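Local coordinates for extracellular solute-binding protein family 1 (Arthrobacter chlorophenolicus, PDB 4R2F) that probably binds laminaribiose outside the cell and delivers it to an ABC-type sugar transporter, at residues 332-344 against 350-362. Residues are numbered along the deposited sequence; the frame is centred on the assembly and turned at random.
Sequences YLGKLKELWQQKL and VFKSITEMPEFTA
I354 and M357 lie against K337, W340 and Q341 where, in this periplasmic-binding-protein fold, the helix 337-341 packs on the short helical turns that follow strand 348-349. A branched residue suits the place of I354 because its two arms touch different residues: CG2 reaches the CB of W340 at 3.6 Å and the CG of its indole almost as closely, while CD1 lies on the CA of K337. The indole nitrogen of W340 bonds to the carbonyl of A347, which probably helps hold the ring's rotation. An unbranched, flexible methionine suits the outer side. From CB, with CG anti to the backbone N (chi1 170°), the chain of M357 is carried out toward helix 337-341, where SD lies 3.6 Å from the backbone N of Q341; a bend at chi3 then lays CE against the CB of K337 and its carbonyl O. At one end, F351 meets L336 CD1 at its ring edge. Toward the other, E359 folds at chi2 (86°), its CG over the carbonyl O of Q341, and OE2 accepts NE2 of Q341 at 2.8 Å from above the carboxylate plane. Cutting E359 back to an alanine would probably leave that amide without its carboxylate mate and free to turn. K343, whose positive phi closes helix 337-341 in a Schellman motif, stretches past the E359 backbone, and a water whose oxygen is 2.7 Å from the E359 carbonyl O donates to it and accepts from K343 NZ.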
# COMPACT_ATOMS: atom_id res chain seq x y z
N TYR A 332 -6.83 -20.76 -1.26
CA TYR A 332 -5.76 -19.83 -0.87
C TYR A 332 -6.21 -18.97 0.29
O TYR A 332 -5.50 -18.83 1.27
CB TYR A 332 -5.32 -18.99 -2.06
CG TYR A 332 -3.98 -18.28 -1.92
CD1 TYR A 332 -2.78 -18.98 -2.05
CD2 TYR A 332 -3.91 -16.89 -1.74
CE1 TYR A 332 -1.55 -18.32 -1.95
CE2 TYR A 332 -2.70 -16.22 -1.65
CZ TYR A 332 -1.50 -16.94 -1.76
OH TYR A 332 -0.28 -16.31 -1.70
N LEU A 333 -7.42 -18.41 0.22
CA LEU A 333 -7.94 -17.62 1.35
C LEU A 333 -7.96 -18.39 2.67
O LEU A 333 -7.67 -17.83 3.72
CB LEU A 333 -9.35 -17.11 1.05
CG LEU A 333 -9.41 -16.04 -0.01
CD1 LEU A 333 -10.85 -15.86 -0.43
CD2 LEU A 333 -8.83 -14.75 0.54
N GLY A 334 -8.25 -19.69 2.59
CA GLY A 334 -8.28 -20.56 3.75
C GLY A 334 -6.93 -20.81 4.42
O GLY A 334 -6.90 -21.18 5.57
N LYS A 335 -5.83 -20.59 3.71
CA LYS A 335 -4.48 -20.80 4.23
C LYS A 335 -3.73 -19.51 4.63
O LYS A 335 -2.63 -19.54 5.23
CB LYS A 335 -3.66 -21.62 3.21
CG LYS A 335 -4.21 -23.03 2.95
CD LYS A 335 -3.42 -24.14 3.60
CE LYS A 335 -2.18 -24.50 2.78
NZ LYS A 335 -1.05 -25.09 3.57
N LEU A 336 -4.33 -18.37 4.30
CA LEU A 336 -3.71 -17.06 4.61
C LEU A 336 -3.26 -16.89 6.05
O LEU A 336 -2.24 -16.26 6.29
CB LEU A 336 -4.67 -15.91 4.27
CG LEU A 336 -4.89 -15.66 2.79
CD1 LEU A 336 -5.80 -14.45 2.68
CD2 LEU A 336 -3.59 -15.44 2.03
N LYS A 337 -4.02 -17.41 7.01
CA LYS A 337 -3.61 -17.31 8.42
C LYS A 337 -2.16 -17.76 8.65
O LYS A 337 -1.47 -17.20 9.51
CB LYS A 337 -4.56 -18.11 9.32
CG LYS A 337 -4.64 -19.59 9.00
CD LYS A 337 -5.68 -20.30 9.86
CE LYS A 337 -5.65 -21.79 9.57
NZ LYS A 337 -6.93 -22.43 9.94
N GLU A 338 -1.67 -18.73 7.89
CA GLU A 338 -0.29 -19.21 8.10
C GLU A 338 0.74 -18.12 7.88
O GLU A 338 1.80 -18.15 8.50
CB GLU A 338 0.03 -20.38 7.16
CG GLU A 338 -0.76 -21.65 7.48
CD GLU A 338 -0.77 -22.67 6.35
OE1 GLU A 338 0.08 -22.58 5.42
OE2 GLU A 338 -1.64 -23.56 6.40
N LEU A 339 0.44 -17.17 7.00
CA LEU A 339 1.40 -16.12 6.68
C LEU A 339 1.56 -15.14 7.83
O LEU A 339 2.66 -14.66 8.11
CB LEU A 339 0.99 -15.38 5.40
CG LEU A 339 0.94 -16.25 4.14
CD1 LEU A 339 0.22 -15.51 3.01
CD2 LEU A 339 2.33 -16.69 3.70
N TRP A 340 0.45 -14.84 8.51
CA TRP A 340 0.50 -14.02 9.72
C TRP A 340 1.02 -14.82 10.91
O TRP A 340 1.65 -14.24 11.78
CB TRP A 340 -0.86 -13.42 10.04
CG TRP A 340 -1.13 -12.18 9.27
CD1 TRP A 340 -0.82 -10.89 9.65
CD2 TRP A 340 -1.73 -12.09 7.98
NE1 TRP A 340 -1.20 -10.01 8.67
CE2 TRP A 340 -1.78 -10.71 7.64
CE3 TRP A 340 -2.24 -13.02 7.07
CZ2 TRP A 340 -2.30 -10.25 6.42
CZ3 TRP A 340 -2.77 -12.57 5.87
CH2 TRP A 340 -2.78 -11.20 5.55
N GLN A 341 0.73 -16.12 10.94
CA GLN A 341 1.26 -17.00 12.01
C GLN A 341 2.78 -17.02 11.99
O GLN A 341 3.40 -16.90 13.03
CB GLN A 341 0.66 -18.41 11.90
CG GLN A 341 0.79 -19.29 13.15
CD GLN A 341 2.19 -19.86 13.31
OE1 GLN A 341 2.82 -20.28 12.33
NE2 GLN A 341 2.68 -19.85 14.53
N GLN A 342 3.37 -17.10 10.80
CA GLN A 342 4.82 -17.04 10.63
C GLN A 342 5.38 -15.62 10.59
O GLN A 342 6.58 -15.44 10.45
CB GLN A 342 5.23 -17.80 9.34
CG GLN A 342 4.95 -19.30 9.41
CD GLN A 342 4.87 -19.93 8.01
OE1 GLN A 342 5.85 -19.94 7.26
NE2 GLN A 342 3.71 -20.44 7.66
N LYS A 343 4.51 -14.62 10.70
CA LYS A 343 4.95 -13.22 10.80
C LYS A 343 5.70 -12.77 9.57
O LYS A 343 6.71 -12.07 9.64
CB LYS A 343 5.82 -13.00 12.03
CG LYS A 343 5.17 -13.45 13.33
CD LYS A 343 6.11 -13.18 14.50
CE LYS A 343 5.49 -13.63 15.81
NZ LYS A 343 6.42 -13.30 16.92
N LEU A 344 5.19 -13.20 8.42
CA LEU A 344 5.81 -12.90 7.13
C LEU A 344 5.16 -11.70 6.41
O LEU A 344 5.66 -11.27 5.38
CB LEU A 344 5.70 -14.13 6.23
CG LEU A 344 6.48 -15.34 6.73
CD1 LEU A 344 6.20 -16.53 5.83
CD2 LEU A 344 7.97 -15.00 6.77
N VAL A 350 -7.55 -9.20 6.89
CA VAL A 350 -8.94 -8.79 6.68
C VAL A 350 -9.92 -9.77 7.36
O VAL A 350 -11.15 -9.66 7.19
CB VAL A 350 -9.31 -8.68 5.18
CG1 VAL A 350 -8.49 -7.57 4.52
CG2 VAL A 350 -9.15 -10.02 4.46
N PHE A 351 -9.36 -10.71 8.11
CA PHE A 351 -10.14 -11.73 8.80
C PHE A 351 -9.99 -11.56 10.30
O PHE A 351 -8.89 -11.45 10.83
CB PHE A 351 -9.66 -13.12 8.41
CG PHE A 351 -10.07 -13.52 7.02
CD1 PHE A 351 -11.41 -13.67 6.68
CD2 PHE A 351 -9.11 -13.76 6.05
CE1 PHE A 351 -11.78 -14.03 5.39
CE2 PHE A 351 -9.48 -14.12 4.76
CZ PHE A 351 -10.81 -14.25 4.43
N LYS A 352 -11.14 -11.56 10.99
CA LYS A 352 -11.19 -11.33 12.44
C LYS A 352 -10.34 -12.32 13.26
O LYS A 352 -9.63 -11.92 14.18
CB LYS A 352 -12.65 -11.38 12.91
CG LYS A 352 -12.81 -11.11 14.39
CD LYS A 352 -14.21 -10.65 14.74
CE LYS A 352 -14.19 -9.88 16.05
NZ LYS A 352 -15.45 -10.03 16.81
N SER A 353 -10.41 -13.61 12.90
CA SER A 353 -9.64 -14.63 13.59
C SER A 353 -8.15 -14.35 13.53
O SER A 353 -7.43 -14.60 14.48
CB SER A 353 -9.92 -16.02 13.01
OG SER A 353 -9.68 -16.04 11.60
N ILE A 354 -7.68 -13.84 12.40
CA ILE A 354 -6.25 -13.56 12.26
C ILE A 354 -5.88 -12.36 13.13
O ILE A 354 -4.83 -12.36 13.77
CB ILE A 354 -5.84 -13.31 10.79
CG1 ILE A 354 -6.21 -14.52 9.95
CG2 ILE A 354 -4.34 -13.07 10.73
CD1 ILE A 354 -5.97 -14.39 8.45
N THR A 355 -6.76 -11.36 13.20
CA THR A 355 -6.51 -10.19 14.07
C THR A 355 -6.53 -10.53 15.55
O THR A 355 -6.11 -9.71 16.37
CB THR A 355 -7.55 -9.04 13.91
OG1 THR A 355 -8.83 -9.48 14.39
CG2 THR A 355 -7.66 -8.56 12.47
N GLU A 356 -7.03 -11.70 15.90
CA GLU A 356 -7.04 -12.18 17.29
C GLU A 356 -6.00 -13.25 17.58
O GLU A 356 -5.92 -13.78 18.68
CB GLU A 356 -8.43 -12.73 17.57
CG GLU A 356 -9.49 -11.64 17.52
CD GLU A 356 -10.89 -12.17 17.70
OE1 GLU A 356 -11.10 -13.39 17.52
OE2 GLU A 356 -11.79 -11.37 18.02
N MET A 357 -5.18 -13.55 16.58
CA MET A 357 -4.20 -14.61 16.68
C MET A 357 -3.14 -14.11 17.67
O MET A 357 -2.75 -12.96 17.64
CB MET A 357 -3.64 -14.90 15.27
CG MET A 357 -2.43 -15.79 15.14
SD MET A 357 -1.88 -15.82 13.43
CE MET A 357 -3.31 -16.56 12.68
N PRO A 358 -2.70 -14.98 18.58
CA PRO A 358 -1.67 -14.62 19.54
C PRO A 358 -0.45 -13.93 18.94
O PRO A 358 0.08 -12.97 19.51
CB PRO A 358 -1.28 -15.96 20.14
CG PRO A 358 -2.54 -16.75 20.10
CD PRO A 358 -3.27 -16.31 18.86
N GLU A 359 0.01 -14.44 17.81
CA GLU A 359 1.19 -13.91 17.14
C GLU A 359 1.01 -12.45 16.70
O GLU A 359 1.96 -11.71 16.67
CB GLU A 359 1.54 -14.78 15.91
CG GLU A 359 2.22 -16.12 16.24
CD GLU A 359 1.25 -17.25 16.55
OE1 GLU A 359 0.03 -17.03 16.67
OE2 GLU A 359 1.71 -18.40 16.68
N PHE A 360 -0.22 -12.09 16.34
CA PHE A 360 -0.57 -10.74 15.94
C PHE A 360 -0.71 -9.76 17.12
O PHE A 360 -0.09 -8.72 17.15
CB PHE A 360 -1.91 -10.77 15.16
CG PHE A 360 -2.25 -9.46 14.54
CD1 PHE A 360 -1.57 -9.04 13.40
CD2 PHE A 360 -3.20 -8.62 15.11
CE1 PHE A 360 -1.85 -7.81 12.83
CE2 PHE A 360 -3.50 -7.39 14.53
CZ PHE A 360 -2.81 -6.99 13.39
N THR A 361 -1.58 -10.07 18.07
CA THR A 361 -1.86 -9.13 19.17
C THR A 361 -0.71 -9.01 20.18
O THR A 361 -0.65 -8.03 20.91
CB THR A 361 -3.14 -9.48 19.95
OG1 THR A 361 -3.00 -10.77 20.54
CG2 THR A 361 -4.36 -9.45 19.05
N ALA A 362 0.22 -9.96 20.22
CA ALA A 362 1.27 -9.86 21.25
C ALA A 362 2.33 -8.82 20.89
O ALA A 362 3.14 -8.42 21.76
CB ALA A 362 1.92 -11.20 21.48
O HOH W 1 4.13 -11.52 18.28